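Local coordinates for septation protein imp2 (Schizosaccharomyces pombe, PDB 5C1F), which is required for normal septation, takes part in disassembly of the medial ring, and binds membrane phospholipids, linking them to the cytoskeleton, at residues E18-L23 with K124-K129. Numbering follows the deposited sequence.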
ATOM      1  N   GLU A  18      -5.760  49.954  -0.093  1.00 51.71           N
ATOM      2  CA  GLU A  18      -5.349  48.807   0.707  1.00 49.58           C
ATOM      3  C   GLU A  18      -5.803  47.500   0.065  1.00 46.28           C
ATOM      4  O   GLU A  18      -5.052  46.528   0.024  1.00 51.57           O
ATOM      5  CB  GLU A  18      -5.901  48.917   2.132  1.00 46.24           C
ATOM      6  CG  GLU A  18      -5.112  49.846   3.052  1.00 48.65           C
ATOM      7  CD  GLU A  18      -5.479  51.316   2.895  1.00 54.82           C
ATOM      8  OE1 GLU A  18      -6.146  51.676   1.900  1.00 56.08           O
ATOM      9  OE2 GLU A  18      -5.102  52.115   3.778  1.00 57.17           O
ATOM     10  N   GLY A  19      -7.033  47.489  -0.439  1.00 41.61           N
ATOM     11  CA  GLY A  19      -7.565  46.331  -1.135  1.00 40.74           C
ATOM     12  C   GLY A  19      -6.779  45.978  -2.382  1.00 36.10           C
ATOM     13  O   GLY A  19      -6.685  44.809  -2.750  1.00 56.02           O
ATOM     14  N   TYR A  20      -6.214  46.991  -3.030  1.00 38.82           N
ATOM     15  CA  TYR A  20      -5.425  46.780  -4.237  1.00 40.52           C
ATOM     16  C   TYR A  20      -4.176  45.970  -3.941  1.00 40.72           C
ATOM     17  O   TYR A  20      -3.929  44.944  -4.569  1.00 35.48           O
ATOM     18  CB  TYR A  20      -5.037  48.115  -4.877  1.00 37.63           C
ATOM     19  CG  TYR A  20      -4.075  47.978  -6.042  1.00 40.21           C
ATOM     20  CD1 TYR A  20      -4.521  47.577  -7.295  1.00 41.57           C
ATOM     21  CD2 TYR A  20      -2.722  48.261  -5.890  1.00 43.29           C
ATOM     22  CE1 TYR A  20      -3.646  47.455  -8.363  1.00 40.02           C
ATOM     23  CE2 TYR A  20      -1.841  48.142  -6.951  1.00 42.09           C
ATOM     24  CZ  TYR A  20      -2.307  47.738  -8.184  1.00 40.22           C
ATOM     25  OH  TYR A  20      -1.432  47.619  -9.242  1.00 40.78           O
ATOM     26  N   HIS A  21      -3.387  46.434  -2.981  1.00 42.09           N
ATOM     27  CA  HIS A  21      -2.136  45.767  -2.651  1.00 48.73           C
ATOM     28  C   HIS A  21      -2.393  44.423  -1.983  1.00 44.30           C
ATOM     29  O   HIS A  21      -1.603  43.491  -2.130  1.00 46.93           O
ATOM     30  CB  HIS A  21      -1.276  46.661  -1.757  1.00 49.56           C
ATOM     31  CG  HIS A  21      -0.882  47.951  -2.407  1.00 53.37           C
ATOM     32  ND1 HIS A  21       0.197  48.055  -3.260  1.00 53.95           N
ATOM     33  CD2 HIS A  21      -1.432  49.187  -2.345  1.00 53.64           C
ATOM     34  CE1 HIS A  21       0.299  49.300  -3.687  1.00 55.89           C
ATOM     35  NE2 HIS A  21      -0.677  50.008  -3.148  1.00 55.48           N
ATOM     36  N   ALA A  22      -3.510  44.320  -1.268  1.00 39.64           N
ATOM     37  CA  ALA A  22      -3.851  43.092  -0.557  1.00 39.62           C
ATOM     38  C   ALA A  22      -4.221  41.960  -1.509  1.00 42.50           C
ATOM     39  O   ALA A  22      -3.615  40.889  -1.465  1.00 43.84           O
ATOM     40  CB  ALA A  22      -4.989  43.345   0.422  1.00 36.66           C
ATOM     41  N   LEU A  23      -5.213  42.199  -2.364  1.00 42.72           N
ATOM     42  CA  LEU A  23      -5.705  41.165  -3.275  1.00 36.80           C
ATOM     43  C   LEU A  23      -4.644  40.744  -4.288  1.00 32.22           C
ATOM     44  O   LEU A  23      -4.652  39.614  -4.770  1.00 33.53           O
ATOM     45  CB  LEU A  23      -6.964  41.642  -4.002  1.00 37.02           C
ATOM     46  CG  LEU A  23      -8.225  41.814  -3.151  1.00 40.61           C
ATOM     47  CD1 LEU A  23      -9.419  42.188  -4.018  1.00 32.94           C
ATOM     48  CD2 LEU A  23      -8.517  40.554  -2.343  1.00 39.65           C
ATOM     49  N   LYS A 124      -1.686  49.202 -14.974  1.00 42.88           N
ATOM     50  CA  LYS A 124      -1.595  50.343 -15.878  1.00 44.63           C
ATOM     51  C   LYS A 124      -2.553  51.435 -15.420  1.00 46.35           C
ATOM     52  O   LYS A 124      -2.192  52.614 -15.365  1.00 35.84           O
ATOM     53  CB  LYS A 124      -1.911  49.936 -17.320  1.00 49.80           C
ATOM     54  CG  LYS A 124      -1.106  48.757 -17.843  1.00 58.51           C
ATOM     55  CD  LYS A 124      -1.313  48.582 -19.342  1.00 61.92           C
ATOM     56  CE  LYS A 124      -0.698  47.286 -19.851  1.00 63.87           C
ATOM     57  NZ  LYS A 124      -1.451  46.086 -19.384  1.00 66.49           N
ATOM     58  N   VAL A 125      -3.776  51.030 -15.090  1.00 36.10           N
ATOM     59  CA  VAL A 125      -4.791  51.956 -14.608  1.00 43.65           C
ATOM     60  C   VAL A 125      -4.354  52.587 -13.291  1.00 38.74           C
ATOM     61  O   VAL A 125      -4.500  53.793 -13.086  1.00 35.12           O
ATOM     62  CB  VAL A 125      -6.146  51.253 -14.417  1.00 35.36           C
ATOM     63  CG1 VAL A 125      -7.174  52.211 -13.837  1.00 34.66           C
ATOM     64  CG2 VAL A 125      -6.632  50.677 -15.739  1.00 39.65           C
ATOM     65  N   HIS A 126      -3.800  51.761 -12.410  1.00 37.13           N
ATOM     66  CA  HIS A 126      -3.333  52.221 -11.108  1.00 37.22           C
ATOM     67  C   HIS A 126      -2.142  53.172 -11.238  1.00 40.16           C
ATOM     68  O   HIS A 126      -2.062  54.173 -10.525  1.00 43.39           O
ATOM     69  CB  HIS A 126      -2.964  51.028 -10.228  1.00 34.82           C
ATOM     70  CG  HIS A 126      -2.722  51.386  -8.796  1.00 43.18           C
ATOM     71  ND1 HIS A 126      -1.463  51.402  -8.236  1.00 41.37           N
ATOM     72  CD2 HIS A 126      -3.577  51.740  -7.810  1.00 40.37           C
ATOM     73  CE1 HIS A 126      -1.555  51.750  -6.964  1.00 40.43           C
ATOM     74  NE2 HIS A 126      -2.827  51.961  -6.680  1.00 39.58           N
ATOM     75  N   LYS A 127      -1.222  52.858 -12.146  1.00 34.57           N
ATOM     76  CA  LYS A 127      -0.060  53.711 -12.377  1.00 34.83           C
ATOM     77  C   LYS A 127      -0.475  55.074 -12.914  1.00 40.77           C
ATOM     78  O   LYS A 127       0.104  56.097 -12.541  1.00 37.72           O
ATOM     79  CB  LYS A 127       0.924  53.050 -13.345  1.00 47.00           C
ATOM     80  CG  LYS A 127       1.895  52.081 -12.686  1.00 51.43           C
ATOM     81  CD  LYS A 127       2.914  51.555 -13.691  1.00 56.94           C
ATOM     82  CE  LYS A 127       3.941  50.644 -13.032  1.00 59.35           C
ATOM     83  NZ  LYS A 127       3.308  49.437 -12.438  1.00 59.33           N
ATOM     84  N   ASP A 128      -1.477  55.085 -13.789  1.00 33.72           N
ATOM     85  CA  ASP A 128      -1.991  56.332 -14.342  1.00 43.57           C
ATOM     86  C   ASP A 128      -2.689  57.149 -13.260  1.00 41.38           C
ATOM     87  O   ASP A 128      -2.584  58.374 -13.235  1.00 44.88           O
ATOM     88  CB  ASP A 128      -2.950  56.058 -15.503  1.00 42.72           C
ATOM     89  CG  ASP A 128      -3.414  57.330 -16.191  1.00 43.25           C
ATOM     90  OD1 ASP A 128      -2.649  57.876 -17.014  1.00 49.20           O
ATOM     91  OD2 ASP A 128      -4.547  57.781 -15.918  1.00 38.62           O
ATOM     92  N   LYS A 129      -3.396  56.464 -12.365  1.00 42.09           N
ATOM     93  CA  LYS A 129      -4.085  57.124 -11.261  1.00 40.64           C
ATOM     94  C   LYS A 129      -3.097  57.855 -10.363  1.00 42.36           C
ATOM     95  O   LYS A 129      -3.308  59.011 -10.001  1.00 45.74           O
ATOM     96  CB  LYS A 129      -4.888  56.115 -10.441  1.00 40.73           C
ATOM     97  CG  LYS A 129      -5.576  56.719  -9.225  1.00 38.10           C
ATOM     98  CD  LYS A 129      -6.000  55.643  -8.239  1.00 45.63           C
ATOM     99  CE  LYS A 129      -6.494  56.251  -6.934  1.00 51.70           C
ATOM    100  NZ  LYS A 129      -6.704  55.223  -5.876  1.00 51.34           N
TER
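Tyr-20 and His-126 both hold CG anti to the backbone N (chi1 173° and -169°), and these torsions extend the two rings toward each other until they meet in a face-to-face stack. The stack joins the first turn of helix 18-59 to the C-terminal half of helix 69-155 in the elongated helical bundle of the F-BAR domain. Ring centroids lie 3.9 Å apart and the planes are inclined by only 16°. The overlap is offset: the imidazole lies over the CD2–CE2 side of the phenol, with Tyr-20 CE2 3.5 Å from His-126 ND1, and CZ of Tyr-20 reaches CG of His-126 at 3.7 Å. The hydroxyl end continues past the imidazole toward its root, Tyr-20 OH coming within 3.9 Å of His-126 CB. His-21, on the more exposed side, completes an aromatic cluster; its ring stands nearly perpendicular to that of His-126 but meets it obliquely. Beyond the stack, His-126 NE2 is hydrogen-bonded to Asp-17 OD2, a bond that, with the stack, probably limits rotation of the imidazole, while OD1 of the same aspartate forms a salt bridge with Lys-129. Trp-200 of helix 162-252 also packs against the His-126 ring, and Tyr-20 touches Ile-122 and Glu-123, one turn earlier on helix 69-155. With an alanine in place of Tyr-20, the phenol face is gone, and a gap would probably open between the two helices beside the imidazole. Across the two segments the second ring contact is looser, with His-21 NE2 4.3 Å from His-126 CE1.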